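Side-chain contacts in FYVE, RhoGEF and PH domain-containing protein 5 (Homo sapiens, PDB 3MPX), which activates the small GTPase CDC42 by exchanging its bound GDP for GTP, the construct here comprising the catalytic DH domain and the first PH domain: residues K35-M40 with D84-I89; L46-A51 with R149-S154; D57-E62 with P142-A147; Q74-L79 with D128-L133. One frame throughout, in Å; residues are numbered along the deposited sequence.

Contact 1: K35-M40 with D84-I89; sequences KAYVEM and DLHQGI
The phenol ring of Y37 drives its edge into the face of the H86 imidazole, an edge-to-face aromatic pair with ring planes at 83° and centroids 4.7 Å apart. CE2 of the tyrosine does the touching: it stands over the middle of the imidazole, 3.4 Å from H86 ND1, while L85 CG of the same turn covers the other face of that ring. With CG anti to the backbone N (chi1 -177°), the Y37 ring reaches out from helix 21-59 toward the imidazole. Next to the ring pair, V38 uses both of its branches. V38 CG2 lies 3.9 Å from H86 CB and also meets the carbonyl oxygen of H86, whereas V38 CG1 rests on Q87 CG, at 3.9 Å as well, where the two side chains cross at about a right angle.

No hydrogen bond joins the two segments; the polar ends of the aromatic pair are satisfied elsewhere. Y37 OH bonds to the carbonyl oxygen of V169, and H86 is gripped at both nitrogens, ND1 by the carboxylate of E34 and NE2 by H120. Bonds at both nitrogens should hold the imidazole against rotation and keep its face turned to Y37, and the nearby carboxylate would probably favour a proton on ND1. The segments run nearly antiparallel, their axes 9.5 Å apart at an angle of 150°, as neighbours in the DH helical bundle; helix 117-138 packs H120 against Y37 and L85, and helix 162-184 brings R172 to Y37 and Y176 to I89.

Contact 2: L46-A51 with R149-S154; sequences LDFHGA and REFEQS
F151 has the most surface buried here, its ring lying against F48 while its CB meets the backbone of D47. The two phenyl groups are neither stacked nor perpendicular: their planes stand 48° apart, with centroids separated by 4.8 Å. F48 lays two parts of itself on the same aromatic face. F48 CB sits 3.6 Å from the F151 centroid, 15° off the ring normal, a CH-pi contact, and F48 CD1 edges over the other flank of that ring to approach F151 CD2 at 3.4 Å. Both phenylalanines hold CG anti to the backbone N (chi1 177° for F48 and 165° for F151), which carries the F151 ring out from its own helix to lie beneath the base of the F48 side chain.

D47 closes the more exposed margin. Its carbonyl oxygen comes to 3.4 Å from F151 CB, and D47 CB lies 4.2 Å from F151 CD1, so its contribution is packing alone. Across the segments no hydrogen bond forms, and the contact rests mainly on aromatic packing, with the D47 backbone at its margin. Around it, R165 makes a cation-pi interaction with F151, A162 touches both phenylalanine side chains, and L76 and L79 pack against F48. Helix 21-59, which makes a wider pi-type turn at 46-49, thus meets the short helix 142-152 through an oblique phenylalanine pair, the kind of interhelical packing that builds the elongated, all-helical DH domain of Dbl-family exchange factors.

Contact 3: D57-E62 with P142-A147; sequences DDMDHE and PRLAAA
D58 and R143 face each other obliquely, the carboxylate plane turned 48° from that of the guanidinium. A single carboxylate oxygen makes the bond: R143 NE donates to D58 OD2 over 2.8 Å, with an N-H...O angle of 157°. The oxygen receives it on its anti lone pair, and it lies only 12° out of the guanidinium plane, at the edge of that group. This is therefore a one-point salt bridge through NE, unlike the paired side-on form in which two nitrogens face two oxygens. A bend at chi2 (71°) swings the far end of the arginine round to D58, while its CG remains beside the methyl of M59.

That methyl forms the apolar half of the contact. M59, modelled as selenomethionine, crosses L144 at about a right angle, and M59 CE settles 3.5 Å from L144 CB and 3.8 Å from R143 CG. The leucine continues into a hydrophobic patch with V52 and L56 of helix 21-59 and L134 of helix 117-138.

A leucine in place of R143 would probably leave the D58 carboxylate without its charged mate. The contact ties the end region of helix 21-59 to the first turn of helix 142-152, and its chemistry is divided: an ion pair on the solvent-facing side, where water is likely to weaken its pull, beside buried aliphatic packing that does not depend on charge.

Contact 4: Q74-L79 with D128-L133; sequences QGLSEL and DRYLGL
Y130 lays one face of its ring on the backbone of G75, and this is the tight part of the contact. The tyrosine CG sits between the backbone N and the carbonyl carbon (chi1 88°), which puts the ring over the glycine. G75 CA makes a CH-pi contact, 4.1 Å from the Y130 centroid and 20° off the ring normal, with the peptide that follows spread over the same face. A side-chain carbon on G75 would run into the ring, so the absence of one permits so close an approach. L131 CG covers the opposite face.

The leucines touch at one point each: L76 CG stands 4.1 Å from Y130 CE1, and L79 CD2 is equally far from Y130 OH. That hydroxyl is hydrogen-bonded to H123, about two turns back along helix 117-138. On the solvent side, the end of Q74 leads away from the partner helix, and S77 OG turns back to bond the carbonyl oxygen of Q74.

An alanine at Y130 is likely to open a gap over G75 and leave H123 without its hydroxyl partner. The segment axes pass 9.6 Å apart at 110°, a steep crossing in which the ring lies over a glycine, within the buried core of the DH helical bundle.

Overall arrangement
All four contacts lie in the helical DH domain, none in the PH domain. Helix 21-59 supplies one side of contacts 1, 2 and 3: contact 1 joins it to the next helix, 66-98, while contacts 2 and 3 bring helix 142-152, far along the sequence, back to it; contact 4 joins helices 66-98 and 117-138. Along the chain, contact 4 nests inside contact 3 and both inside contact 2, whereas the segments of contact 1 alternate with those of the others. Contacts 2 and 4, centres 14 Å apart, touch through F48, L76 and L79; A51 and A147 link contacts 2 and 3. Contacts 1 and 3 lie 29 Å apart, centre to centre, along part of the DH domain.

Contact 1: K35-M40 with D84-I89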
loop_
_atom_site.group_PDB
_atom_site.type_symbol
_atom_site.label_atom_id
_atom_site.label_comp_id
_atom_site.label_asym_id
_atom_site.label_seq_id
_atom_site.Cartn_x
_atom_site.Cartn_y
_atom_site.Cartn_z
ATOM N N LYS A 35 8.169 7.343 11.953
ATOM C CA LYS A 35 9.145 6.727 12.868
ATOM C C LYS A 35 9.310 5.253 12.504
ATOM O O LYS A 35 10.426 4.795 12.243
ATOM C CB LYS A 35 8.690 6.820 14.339
ATOM C CG LYS A 35 8.626 8.220 14.883
ATOM C CD LYS A 35 8.510 8.252 16.387
ATOM C CE LYS A 35 8.339 9.672 16.896
ATOM N NZ LYS A 35 7.137 9.833 17.772
ATOM N N ALA A 36 8.182 4.525 12.442
ATOM C CA ALA A 36 8.148 3.102 12.104
ATOM C C ALA A 36 8.770 2.797 10.739
ATOM O O ALA A 36 9.363 1.726 10.573
ATOM C CB ALA A 36 6.722 2.607 12.146
ATOM N N TYR A 37 8.630 3.740 9.773
ATOM C CA TYR A 37 9.135 3.645 8.412
ATOM C C TYR A 37 10.645 3.848 8.360
ATOM O O TYR A 37 11.334 3.142 7.614
ATOM C CB TYR A 37 8.423 4.666 7.523
ATOM C CG TYR A 37 8.812 4.601 6.065
ATOM C CD1 TYR A 37 8.520 3.475 5.291
ATOM C CD2 TYR A 37 9.459 5.671 5.447
ATOM C CE1 TYR A 37 8.873 3.412 3.941
ATOM C CE2 TYR A 37 9.794 5.629 4.092
ATOM C CZ TYR A 37 9.498 4.499 3.344
ATOM O OH TYR A 37 9.798 4.461 2.009
ATOM N N VAL A 38 11.153 4.809 9.156
ATOM C CA VAL A 38 12.571 5.160 9.261
ATOM C C VAL A 38 13.326 4.007 9.951
ATOM O O VAL A 38 14.419 3.646 9.517
ATOM C CB VAL A 38 12.749 6.533 9.942
ATOM C CG1 VAL A 38 14.201 6.787 10.323
ATOM C CG2 VAL A 38 12.239 7.640 9.032
ATOM N N GLU A 39 12.689 3.376 10.954
ATOM C CA GLU A 39 13.182 2.195 11.672
ATOM C C GLU A 39 13.297 1.032 10.656
ATOM O O GLU A 39 14.280 0.291 10.658
ATOM C CB GLU A 39 12.184 1.848 12.803
ATOM C CG GLU A 39 12.386 0.505 13.505
ATOM C CD GLU A 39 13.324 0.461 14.699
ATOM O OE1 GLU A 39 13.466 -0.637 15.287
ATOM O OE2 GLU A 39 13.915 1.510 15.052
HETATM N N MSE A 40 12.300 0.909 9.777
HETATM C CA MSE A 40 12.248 -0.110 8.753
HETATM C C MSE A 40 13.303 0.132 7.693
HETATM O O MSE A 40 13.952 -0.824 7.271
HETATM C CB MSE A 40 10.839 -0.169 8.146
HETATM C CG MSE A 40 10.631 -1.340 7.200
HETATM SE SE MSE A 40 11.183 -0.881 5.384
HETATM C CE MSE A 40 9.540 -0.039 4.779
ATOM N N ASP A 84 18.048 8.380 4.132
ATOM C CA ASP A 84 18.496 9.708 4.500
ATOM C C ASP A 84 17.396 10.721 4.313
ATOM O O ASP A 84 17.231 11.601 5.174
ATOM C CB ASP A 84 19.754 10.098 3.699
ATOM C CG ASP A 84 21.021 9.303 4.026
ATOM O OD1 ASP A 84 21.088 8.699 5.134
ATOM O OD2 ASP A 84 21.960 9.301 3.187
ATOM N N LEU A 85 16.606 10.572 3.220
ATOM C CA LEU A 85 15.489 11.461 2.900
ATOM C C LEU A 85 14.460 11.436 4.013
ATOM O O LEU A 85 14.064 12.500 4.497
ATOM C CB LEU A 85 14.856 11.116 1.529
ATOM C CG LEU A 85 13.378 11.483 1.283
ATOM C CD1 LEU A 85 13.175 12.974 1.080
ATOM C CD2 LEU A 85 12.805 10.700 0.124
ATOM N N HIS A 86 14.078 10.224 4.449
ATOM C CA HIS A 86 13.071 10.001 5.470
ATOM C C HIS A 86 13.605 10.274 6.874
ATOM O O HIS A 86 12.849 10.791 7.712
ATOM C CB HIS A 86 12.444 8.621 5.303
ATOM C CG HIS A 86 11.651 8.545 4.032
ATOM N ND1 HIS A 86 10.351 9.010 3.964
ATOM C CD2 HIS A 86 12.041 8.176 2.794
ATOM C CE1 HIS A 86 9.975 8.841 2.707
ATOM N NE2 HIS A 86 10.963 8.359 1.967
ATOM N N GLN A 87 14.919 10.041 7.112
ATOM C CA GLN A 87 15.539 10.412 8.391
ATOM C C GLN A 87 15.331 11.940 8.611
ATOM O O GLN A 87 14.912 12.338 9.695
ATOM C CB GLN A 87 17.035 10.063 8.418
ATOM C CG GLN A 87 17.318 8.711 9.048
ATOM C CD GLN A 87 18.789 8.353 9.038
ATOM O OE1 GLN A 87 19.479 8.409 8.006
ATOM N NE2 GLN A 87 19.287 7.915 10.185
ATOM N N GLY A 88 15.520 12.732 7.550
ATOM C CA GLY A 88 15.312 14.173 7.558
ATOM C C GLY A 88 13.874 14.602 7.771
ATOM O O GLY A 88 13.636 15.520 8.564
ATOM N N ILE A 89 12.904 13.955 7.036
ATOM C CA ILE A 89 11.452 14.177 7.125
ATOM C C ILE A 89 11.027 13.971 8.604
ATOM O O ILE A 89 10.399 14.855 9.178
ATOM C CB ILE A 89 10.663 13.267 6.121
ATOM C CG1 ILE A 89 10.721 13.839 4.698
ATOM C CG2 ILE A 89 9.193 13.044 6.554
ATOM C CD1 ILE A 89 10.157 12.969 3.608
#

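Contact 2: L46-A51 with R149-S154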
loop_
_atom_site.group_PDB
_atom_site.type_symbol
_atom_site.label_atom_id
_atom_site.label_comp_id
_atom_site.label_asym_id
_atom_site.label_seq_id
_atom_site.Cartn_x
_atom_site.Cartn_y
_atom_site.Cartn_z
ATOM N N LEU A 46 20.933 -2.022 6.754
ATOM C CA LEU A 46 21.909 -2.813 7.482
ATOM C C LEU A 46 21.847 -4.269 7.047
ATOM O O LEU A 46 22.885 -4.842 6.730
ATOM C CB LEU A 46 21.688 -2.693 9.008
ATOM C CG LEU A 46 22.725 -3.375 9.927
ATOM C CD1 LEU A 46 23.999 -2.535 10.064
ATOM C CD2 LEU A 46 22.157 -3.610 11.320
ATOM N N ASP A 47 20.645 -4.862 7.023
ATOM C CA ASP A 47 20.462 -6.287 6.764
ATOM C C ASP A 47 20.242 -6.661 5.293
ATOM O O ASP A 47 20.433 -7.829 4.931
ATOM C CB ASP A 47 19.320 -6.832 7.642
ATOM C CG ASP A 47 19.386 -6.412 9.115
ATOM O OD1 ASP A 47 20.473 -5.958 9.567
ATOM O OD2 ASP A 47 18.347 -6.522 9.812
ATOM N N PHE A 48 19.828 -5.709 4.454
ATOM C CA PHE A 48 19.613 -6.034 3.058
ATOM C C PHE A 48 20.683 -5.372 2.200
ATOM O O PHE A 48 21.530 -6.086 1.678
ATOM C CB PHE A 48 18.188 -5.700 2.601
ATOM C CG PHE A 48 17.925 -5.942 1.134
ATOM C CD1 PHE A 48 17.804 -7.231 0.636
ATOM C CD2 PHE A 48 17.783 -4.881 0.256
ATOM C CE1 PHE A 48 17.548 -7.450 -0.712
ATOM C CE2 PHE A 48 17.520 -5.101 -1.091
ATOM C CZ PHE A 48 17.406 -6.384 -1.569
ATOM N N HIS A 49 20.689 -4.036 2.090
ATOM C CA HIS A 49 21.678 -3.333 1.292
ATOM C C HIS A 49 23.109 -3.723 1.738
ATOM O O HIS A 49 23.872 -4.242 0.914
ATOM C CB HIS A 49 21.422 -1.818 1.343
ATOM C CG HIS A 49 22.565 -0.972 0.874
ATOM N ND1 HIS A 49 22.549 -0.369 -0.363
ATOM C CD2 HIS A 49 23.708 -0.629 1.516
ATOM C CE1 HIS A 49 23.688 0.295 -0.456
ATOM N NE2 HIS A 49 24.428 0.148 0.646
ATOM N N GLY A 50 23.432 -3.522 3.022
ATOM C CA GLY A 50 24.738 -3.840 3.591
ATOM C C GLY A 50 25.221 -5.254 3.306
ATOM O O GLY A 50 26.333 -5.437 2.804
ATOM N N ALA A 51 24.366 -6.268 3.582
ATOM C CA ALA A 51 24.694 -7.682 3.367
ATOM C C ALA A 51 24.873 -8.032 1.885
ATOM O O ALA A 51 25.727 -8.859 1.551
ATOM C CB ALA A 51 23.635 -8.568 3.997
ATOM N N ARG A 149 19.134 -14.909 2.020
ATOM C CA ARG A 149 18.587 -15.784 3.082
ATOM C C ARG A 149 18.648 -15.026 4.408
ATOM O O ARG A 149 17.591 -14.714 4.960
ATOM C CB ARG A 149 19.397 -17.091 3.226
ATOM C CG ARG A 149 19.122 -18.154 2.165
ATOM C CD ARG A 149 19.586 -19.543 2.578
ATOM N NE ARG A 149 20.987 -19.603 3.004
ATOM C CZ ARG A 149 22.031 -19.741 2.187
ATOM N NH1 ARG A 149 21.853 -19.800 0.870
ATOM N NH2 ARG A 149 23.264 -19.808 2.682
ATOM N N GLU A 150 19.886 -14.646 4.856
ATOM C CA GLU A 150 20.189 -13.874 6.077
ATOM C C GLU A 150 19.246 -12.670 6.285
ATOM O O GLU A 150 18.964 -12.301 7.426
ATOM C CB GLU A 150 21.648 -13.385 6.066
ATOM N N PHE A 151 18.772 -12.061 5.188
ATOM C CA PHE A 151 17.842 -10.952 5.250
ATOM C C PHE A 151 16.431 -11.486 5.393
ATOM O O PHE A 151 15.764 -11.094 6.350
ATOM C CB PHE A 151 17.972 -10.027 4.032
ATOM C CG PHE A 151 16.815 -9.070 3.848
ATOM C CD1 PHE A 151 16.580 -8.048 4.767
ATOM C CD2 PHE A 151 15.965 -9.184 2.754
ATOM C CE1 PHE A 151 15.517 -7.163 4.591
ATOM C CE2 PHE A 151 14.905 -8.294 2.577
ATOM C CZ PHE A 151 14.685 -7.297 3.499
ATOM N N GLU A 152 15.977 -12.390 4.465
ATOM C CA GLU A 152 14.636 -13.035 4.442
ATOM C C GLU A 152 14.267 -13.696 5.806
ATOM O O GLU A 152 13.107 -14.036 6.058
ATOM C CB GLU A 152 14.537 -14.053 3.297
ATOM C CG GLU A 152 14.451 -13.404 1.924
ATOM C CD GLU A 152 14.357 -14.336 0.726
ATOM O OE1 GLU A 152 15.038 -15.387 0.718
ATOM O OE2 GLU A 152 13.661 -13.967 -0.247
ATOM N N GLN A 153 15.281 -13.832 6.674
ATOM C CA GLN A 153 15.244 -14.329 8.038
ATOM C C GLN A 153 14.501 -13.307 8.930
ATOM O O GLN A 153 13.687 -13.716 9.765
ATOM C CB GLN A 153 16.700 -14.482 8.522
ATOM C CG GLN A 153 16.880 -15.202 9.841
ATOM C CD GLN A 153 18.262 -14.946 10.377
ATOM O OE1 GLN A 153 18.550 -13.876 10.937
ATOM N NE2 GLN A 153 19.154 -15.916 10.206
ATOM N N SER A 154 14.793 -11.981 8.726
ATOM C CA SER A 154 14.320 -10.761 9.415
ATOM C C SER A 154 15.110 -10.538 10.697
ATOM O O SER A 154 16.340 -10.588 10.662
ATOM C CB SER A 154 12.805 -10.745 9.659
ATOM O OG SER A 154 12.363 -11.570 10.724
#

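Contact 3: D57-E62 with P142-A147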
loop_
_atom_site.group_PDB
_atom_site.type_symbol
_atom_site.label_atom_id
_atom_site.label_comp_id
_atom_site.label_asym_id
_atom_site.label_seq_id
_atom_site.Cartn_x
_atom_site.Cartn_y
_atom_site.Cartn_z
ATOM N N ASP A 57 30.625 -7.307 -3.413
ATOM C CA ASP A 57 32.049 -6.930 -3.301
ATOM C C ASP A 57 32.958 -8.169 -3.362
ATOM O O ASP A 57 34.035 -8.088 -3.968
ATOM C CB ASP A 57 32.344 -6.141 -2.012
ATOM C CG ASP A 57 31.828 -4.705 -1.948
ATOM O OD1 ASP A 57 31.581 -4.101 -3.025
ATOM O OD2 ASP A 57 31.687 -4.175 -0.819
ATOM N N ASP A 58 32.509 -9.321 -2.770
ATOM C CA ASP A 58 33.251 -10.593 -2.793
ATOM C C ASP A 58 33.197 -11.220 -4.189
ATOM O O ASP A 58 34.176 -11.822 -4.652
ATOM C CB ASP A 58 32.675 -11.591 -1.777
ATOM C CG ASP A 58 32.883 -11.305 -0.303
ATOM O OD1 ASP A 58 33.808 -10.547 0.030
ATOM O OD2 ASP A 58 32.157 -11.902 0.523
HETATM N N MSE A 59 32.032 -11.094 -4.845
HETATM C CA MSE A 59 31.765 -11.665 -6.168
HETATM C C MSE A 59 32.516 -10.971 -7.269
HETATM O O MSE A 59 32.630 -11.526 -8.365
HETATM C CB MSE A 59 30.279 -11.669 -6.482
HETATM C CG MSE A 59 29.486 -12.591 -5.601
HETATM SE SE MSE A 59 27.603 -12.216 -5.849
HETATM C CE MSE A 59 27.219 -11.957 -4.146
ATOM N N ASP A 60 33.057 -9.773 -6.995
ATOM C CA ASP A 60 33.867 -9.066 -7.981
ATOM C C ASP A 60 35.068 -9.936 -8.392
ATOM O O ASP A 60 35.377 -10.014 -9.579
ATOM C CB ASP A 60 34.318 -7.712 -7.432
ATOM C CG ASP A 60 33.212 -6.672 -7.371
ATOM O OD1 ASP A 60 32.457 -6.544 -8.365
ATOM O OD2 ASP A 60 33.138 -5.943 -6.356
ATOM N N HIS A 61 35.652 -10.675 -7.413
ATOM C CA HIS A 61 36.796 -11.589 -7.541
ATOM C C HIS A 61 36.432 -13.045 -7.934
ATOM O O HIS A 61 37.348 -13.858 -8.068
ATOM C CB HIS A 61 37.601 -11.609 -6.232
ATOM C CG HIS A 61 37.814 -10.258 -5.636
ATOM N ND1 HIS A 61 37.230 -9.905 -4.432
ATOM C CD2 HIS A 61 38.496 -9.196 -6.124
ATOM C CE1 HIS A 61 37.590 -8.652 -4.215
ATOM N NE2 HIS A 61 38.353 -8.184 -5.207
ATOM N N GLU A 62 35.134 -13.377 -8.142
ATOM C CA GLU A 62 34.683 -14.731 -8.540
ATOM C C GLU A 62 35.593 -15.382 -9.598
ATOM O O GLU A 62 36.149 -14.681 -10.442
ATOM C CB GLU A 62 33.236 -14.712 -9.068
ATOM C CG GLU A 62 32.167 -14.837 -7.995
ATOM C CD GLU A 62 30.721 -14.897 -8.467
ATOM O OE1 GLU A 62 29.854 -15.281 -7.645
ATOM O OE2 GLU A 62 30.453 -14.578 -9.651
ATOM N N PRO A 142 25.961 -18.942 -4.474
ATOM C CA PRO A 142 25.917 -19.229 -3.030
ATOM C C PRO A 142 26.101 -17.990 -2.139
ATOM O O PRO A 142 25.321 -17.816 -1.221
ATOM C CB PRO A 142 27.044 -20.253 -2.848
ATOM C CG PRO A 142 27.099 -20.973 -4.149
ATOM C CD PRO A 142 26.830 -19.912 -5.180
ATOM N N ARG A 143 27.068 -17.113 -2.447
ATOM C CA ARG A 143 27.345 -15.863 -1.719
ATOM C C ARG A 143 26.127 -14.897 -1.723
ATOM O O ARG A 143 25.782 -14.349 -0.670
ATOM C CB ARG A 143 28.593 -15.177 -2.317
ATOM C CG ARG A 143 29.136 -13.987 -1.536
ATOM C CD ARG A 143 29.801 -14.383 -0.228
ATOM N NE ARG A 143 29.775 -13.300 0.754
ATOM C CZ ARG A 143 28.693 -12.932 1.437
ATOM N NH1 ARG A 143 27.529 -13.528 1.220
ATOM N NH2 ARG A 143 28.758 -11.934 2.306
ATOM N N LEU A 144 25.501 -14.668 -2.900
ATOM C CA LEU A 144 24.334 -13.800 -2.963
ATOM C C LEU A 144 23.145 -14.493 -2.268
ATOM O O LEU A 144 22.407 -13.829 -1.521
ATOM C CB LEU A 144 23.989 -13.396 -4.405
ATOM C CG LEU A 144 22.965 -12.248 -4.555
ATOM C CD1 LEU A 144 23.583 -10.916 -4.256
ATOM C CD2 LEU A 144 22.370 -12.221 -5.947
ATOM N N ALA A 145 23.007 -15.836 -2.450
ATOM C CA ALA A 145 21.953 -16.593 -1.791
ATOM C C ALA A 145 22.093 -16.479 -0.275
ATOM O O ALA A 145 21.117 -16.158 0.384
ATOM C CB ALA A 145 21.974 -18.038 -2.233
ATOM N N ALA A 146 23.320 -16.605 0.251
ATOM C CA ALA A 146 23.658 -16.482 1.670
ATOM C C ALA A 146 23.275 -15.110 2.196
ATOM O O ALA A 146 22.834 -15.022 3.338
ATOM C CB ALA A 146 25.150 -16.720 1.885
ATOM N N ALA A 147 23.436 -14.040 1.375
ATOM C CA ALA A 147 23.108 -12.674 1.784
ATOM C C ALA A 147 21.601 -12.479 1.850
ATOM O O ALA A 147 21.104 -11.980 2.862
ATOM C CB ALA A 147 23.736 -11.658 0.841
#

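Contact 4: Q74-L79 with D128-L133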
loop_
_atom_site.group_PDB
_atom_site.type_symbol
_atom_site.label_atom_id
_atom_site.label_comp_id
_atom_site.label_asym_id
_atom_site.label_seq_id
_atom_site.Cartn_x
_atom_site.Cartn_y
_atom_site.Cartn_z
ATOM N N GLN A 74 23.225 -0.525 -8.783
ATOM C CA GLN A 74 22.560 0.738 -9.139
ATOM C C GLN A 74 21.208 0.862 -8.426
ATOM O O GLN A 74 21.001 1.830 -7.713
ATOM C CB GLN A 74 22.447 0.902 -10.676
ATOM C CG GLN A 74 22.338 2.345 -11.207
ATOM C CD GLN A 74 23.138 3.421 -10.484
ATOM O OE1 GLN A 74 22.574 4.316 -9.851
ATOM N NE2 GLN A 74 24.462 3.379 -10.558
ATOM N N GLY A 75 20.358 -0.159 -8.557
ATOM C CA GLY A 75 19.052 -0.257 -7.911
ATOM C C GLY A 75 19.165 -0.247 -6.403
ATOM O O GLY A 75 18.348 0.375 -5.727
ATOM N N LEU A 76 20.206 -0.887 -5.861
ATOM C CA LEU A 76 20.451 -0.919 -4.408
ATOM C C LEU A 76 20.998 0.393 -3.871
ATOM O O LEU A 76 20.897 0.611 -2.677
ATOM C CB LEU A 76 21.403 -2.068 -4.018
ATOM C CG LEU A 76 20.760 -3.451 -3.933
ATOM C CD1 LEU A 76 21.743 -4.523 -4.250
ATOM C CD2 LEU A 76 20.177 -3.686 -2.589
ATOM N N SER A 77 21.557 1.275 -4.741
ATOM C CA SER A 77 22.134 2.557 -4.311
ATOM C C SER A 77 21.075 3.549 -3.820
ATOM O O SER A 77 21.381 4.461 -3.047
ATOM C CB SER A 77 22.975 3.176 -5.418
ATOM O OG SER A 77 22.144 3.675 -6.449
ATOM N N GLU A 78 19.834 3.349 -4.266
ATOM C CA GLU A 78 18.679 4.163 -3.943
ATOM C C GLU A 78 18.230 4.029 -2.494
ATOM O O GLU A 78 17.745 5.006 -1.925
ATOM C CB GLU A 78 17.535 3.816 -4.897
ATOM C CG GLU A 78 17.787 4.246 -6.337
ATOM C CD GLU A 78 18.319 5.660 -6.524
ATOM O OE1 GLU A 78 19.275 5.833 -7.317
ATOM O OE2 GLU A 78 17.799 6.591 -5.865
ATOM N N LEU A 79 18.429 2.841 -1.883
ATOM C CA LEU A 79 18.014 2.554 -0.506
ATOM C C LEU A 79 18.639 3.510 0.508
ATOM O O LEU A 79 17.846 4.138 1.209
ATOM C CB LEU A 79 18.221 1.085 -0.104
ATOM C CG LEU A 79 17.551 -0.004 -0.981
ATOM C CD1 LEU A 79 17.767 -1.384 -0.371
ATOM C CD2 LEU A 79 16.047 0.248 -1.175
ATOM N N ASP A 128 11.526 -3.660 -10.452
ATOM C CA ASP A 128 11.346 -5.027 -10.940
ATOM C C ASP A 128 12.640 -5.636 -11.531
ATOM O O ASP A 128 12.846 -6.846 -11.386
ATOM C CB ASP A 128 10.197 -5.111 -11.973
ATOM C CG ASP A 128 8.799 -4.707 -11.516
ATOM O OD1 ASP A 128 8.472 -4.910 -10.325
ATOM O OD2 ASP A 128 7.998 -4.276 -12.373
ATOM N N ARG A 129 13.502 -4.803 -12.180
ATOM C CA ARG A 129 14.748 -5.225 -12.843
ATOM C C ARG A 129 15.757 -5.765 -11.834
ATOM O O ARG A 129 16.190 -6.909 -11.978
ATOM C CB ARG A 129 15.359 -4.066 -13.682
ATOM C CG ARG A 129 16.487 -4.459 -14.653
ATOM N N TYR A 130 16.137 -4.961 -10.825
ATOM C CA TYR A 130 17.125 -5.416 -9.853
ATOM C C TYR A 130 16.560 -6.467 -8.881
ATOM O O TYR A 130 17.315 -7.282 -8.349
ATOM C CB TYR A 130 17.777 -4.231 -9.113
ATOM C CG TYR A 130 17.080 -3.746 -7.856
ATOM C CD1 TYR A 130 17.505 -4.166 -6.597
ATOM C CD2 TYR A 130 16.088 -2.767 -7.916
ATOM C CE1 TYR A 130 16.901 -3.692 -5.433
ATOM C CE2 TYR A 130 15.480 -2.278 -6.758
ATOM C CZ TYR A 130 15.895 -2.742 -5.517
ATOM O OH TYR A 130 15.320 -2.274 -4.367
ATOM N N LEU A 131 15.255 -6.472 -8.666
ATOM C CA LEU A 131 14.692 -7.463 -7.762
ATOM C C LEU A 131 14.480 -8.810 -8.424
ATOM O O LEU A 131 14.579 -9.830 -7.738
ATOM C CB LEU A 131 13.438 -6.959 -7.057
ATOM C CG LEU A 131 13.808 -6.085 -5.870
ATOM C CD1 LEU A 131 12.682 -5.209 -5.451
ATOM C CD2 LEU A 131 14.401 -6.917 -4.736
ATOM N N GLY A 132 14.261 -8.819 -9.739
ATOM C CA GLY A 132 14.128 -10.048 -10.514
ATOM C C GLY A 132 15.500 -10.671 -10.683
ATOM O O GLY A 132 15.684 -11.882 -10.500
ATOM N N LEU A 133 16.478 -9.794 -10.976
ATOM C CA LEU A 133 17.899 -10.052 -11.128
ATOM C C LEU A 133 18.464 -10.643 -9.829
ATOM O O LEU A 133 19.389 -11.438 -9.881
ATOM C CB LEU A 133 18.571 -8.695 -11.399
ATOM C CG LEU A 133 19.638 -8.550 -12.489
ATOM C CD1 LEU A 133 19.147 -9.039 -13.858
ATOM C CD2 LEU A 133 20.015 -7.104 -12.627
#